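Local structure of putative protease (Parabacteroides distasonis ATCC 8503, 3KD4) at residues Y63-K67 with T104-L108. The protein is of unknown function but is probably an exported protease, built with a DUF3857 and a DUF3858 region. Sequence-based numbering, arbitrary orientation.
Sequences YTRQK and TGLEL
Thr-64 and Gln-66 donate side-chain hydrogen bonds to the backbone carbonyls of Thr-104 and Gly-105. Thr-64 OG1 gives its hydrogen to Thr-104 O at 2.6 Å, approaching nearly end-on to the carbonyl (C=O...OG1 168°). OG1 stands beside the backbone N, anti to the carbonyl carbon, and from there reaches Thr-104 O. The methyl CG2, anti to N, comes near Gly-105 O instead. Gln-66 NE2 bonds to Gly-105 O at 2.9 Å. This N-H points almost straight at its acceptor (174°), which lies in the plane of the amide, while NE2 is tilted from the carbonyl plane. Gln-66 is extended beyond CG, and this carries NE2 across to the loop.

The contact lies at the surface, at one end of the eight-stranded mixed sheet of the DUF3857 region. Strand 55-65 ends here, and residues 104-108 belong to the loop between strands 97-102 and 111-120.

The Gln-66 amide also stacks on the Glu-107 carboxylate, their planes 11° apart, with Gln-66 NE2 3.5 Å from Glu-107 CD. With an alanine here in place of Gln-66, Gly-105 O would probably lose this donor and the Glu-107 carboxylate its flat partner.

Apolar packing is slight: Leu-106 CD2 meets Thr-64 CG2 at 4.0 Å. Leu-106 also touches Ile-112 and Met-39.

One water accepts from Lys-67 N at 2.8 Å and donates to Leu-108 O at 3.0 Å. Its bond to Glu-107 OE1 is weak.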
loop_
_atom_site.group_PDB
_atom_site.type_symbol
_atom_site.label_atom_id
_atom_site.label_comp_id
_atom_site.label_asym_id
_atom_site.label_seq_id
_atom_site.Cartn_x
_atom_site.Cartn_y
_atom_site.Cartn_z
ATOM N N TYR A 63 22.259 -18.421 -14.583
ATOM C CA TYR A 63 23.693 -18.510 -14.352
ATOM C C TYR A 63 24.264 -17.200 -13.842
ATOM O O TYR A 63 23.637 -16.143 -13.940
ATOM C CB TYR A 63 24.446 -18.937 -15.619
ATOM C CG TYR A 63 24.299 -18.034 -16.825
ATOM C CD1 TYR A 63 23.249 -18.205 -17.745
ATOM C CD2 TYR A 63 25.215 -17.036 -17.068
ATOM C CE1 TYR A 63 23.129 -17.389 -18.848
ATOM C CE2 TYR A 63 25.109 -16.244 -18.171
ATOM C CZ TYR A 63 24.072 -16.410 -19.052
ATOM O OH TYR A 63 23.999 -15.568 -20.137
ATOM N N THR A 64 25.468 -17.291 -13.304
ATOM C CA THR A 64 26.233 -16.124 -12.890
ATOM C C THR A 64 27.464 -16.000 -13.758
ATOM O O THR A 64 28.184 -16.998 -13.975
ATOM C CB THR A 64 26.664 -16.256 -11.439
ATOM O OG1 THR A 64 25.486 -16.405 -10.636
ATOM C CG2 THR A 64 27.520 -15.054 -11.000
ATOM N N ARG A 65 27.688 -14.799 -14.274
ATOM C CA ARG A 65 28.898 -14.510 -15.033
ATOM C C ARG A 65 29.853 -13.711 -14.184
ATOM O O ARG A 65 29.556 -12.574 -13.797
ATOM C CB ARG A 65 28.591 -13.763 -16.311
ATOM C CG ARG A 65 29.834 -13.427 -17.143
ATOM C CD ARG A 65 29.426 -12.747 -18.465
ATOM N NE ARG A 65 30.554 -12.620 -19.402
ATOM C CZ ARG A 65 31.667 -11.878 -19.210
ATOM N NH1 ARG A 65 31.871 -11.163 -18.096
ATOM N NH2 ARG A 65 32.624 -11.861 -20.149
ATOM N N GLN A 66 31.000 -14.309 -13.873
ATOM C CA GLN A 66 32.034 -13.612 -13.075
ATOM C C GLN A 66 32.809 -12.669 -13.960
ATOM O O GLN A 66 32.784 -12.806 -15.178
ATOM C CB GLN A 66 32.959 -14.623 -12.394
ATOM C CG GLN A 66 32.159 -15.563 -11.483
ATOM C CD GLN A 66 32.991 -16.615 -10.802
ATOM O OE1 GLN A 66 34.079 -16.942 -11.257
ATOM N NE2 GLN A 66 32.472 -17.168 -9.701
ATOM N N LYS A 67 33.510 -11.723 -13.353
ATOM C CA LYS A 67 34.174 -10.654 -14.108
ATOM C C LYS A 67 35.152 -11.179 -15.105
ATOM O O LYS A 67 35.294 -10.604 -16.177
ATOM C CB LYS A 67 34.961 -9.709 -13.214
ATOM C CG LYS A 67 34.155 -8.745 -12.463
ATOM C CD LYS A 67 35.059 -7.681 -11.842
ATOM C CE LYS A 67 35.208 -6.480 -12.763
ATOM N NZ LYS A 67 36.128 -5.447 -12.118
ATOM N N THR A 104 24.301 -18.706 -7.408
ATOM C CA THR A 104 25.556 -19.264 -6.971
ATOM C C THR A 104 26.670 -18.639 -7.790
ATOM O O THR A 104 26.440 -17.955 -8.799
ATOM C CB THR A 104 25.600 -20.812 -7.108
ATOM O OG1 THR A 104 25.576 -21.148 -8.494
ATOM C CG2 THR A 104 24.418 -21.497 -6.378
ATOM N N GLY A 105 27.885 -18.847 -7.312
ATOM C CA GLY A 105 29.073 -18.295 -7.928
ATOM C C GLY A 105 29.225 -16.793 -7.822
ATOM O O GLY A 105 29.991 -16.197 -8.587
ATOM N N LEU A 106 28.476 -16.163 -6.918
ATOM C CA LEU A 106 28.591 -14.724 -6.751
ATOM C C LEU A 106 30.003 -14.351 -6.242
ATOM O O LEU A 106 30.579 -15.042 -5.410
ATOM C CB LEU A 106 27.515 -14.168 -5.822
ATOM C CG LEU A 106 26.085 -14.213 -6.384
ATOM C CD1 LEU A 106 25.121 -13.600 -5.365
ATOM C CD2 LEU A 106 25.996 -13.493 -7.703
ATOM N N GLU A 107 30.535 -13.274 -6.808
ATOM C CA GLU A 107 31.810 -12.658 -6.410
ATOM C C GLU A 107 31.644 -11.198 -6.717
ATOM O O GLU A 107 30.833 -10.838 -7.565
ATOM C CB GLU A 107 32.935 -13.108 -7.322
ATOM C CG GLU A 107 33.279 -14.491 -7.216
ATOM C CD GLU A 107 34.481 -14.824 -8.049
ATOM O OE1 GLU A 107 34.738 -14.097 -9.056
ATOM O OE2 GLU A 107 35.089 -15.847 -7.705
ATOM N N LEU A 108 32.459 -10.362 -6.107
ATOM C CA LEU A 108 32.421 -8.926 -6.406
ATOM C C LEU A 108 32.444 -8.686 -7.933
ATOM O O LEU A 108 33.294 -9.223 -8.648
ATOM C CB LEU A 108 33.616 -8.241 -5.751
ATOM C CG LEU A 108 33.683 -8.239 -4.220
ATOM C CD1 LEU A 108 35.047 -7.666 -3.773
ATOM C CD2 LEU A 108 32.521 -7.489 -3.573
HETATM O O HOH W 1 33.151 -11.523 -10.561
#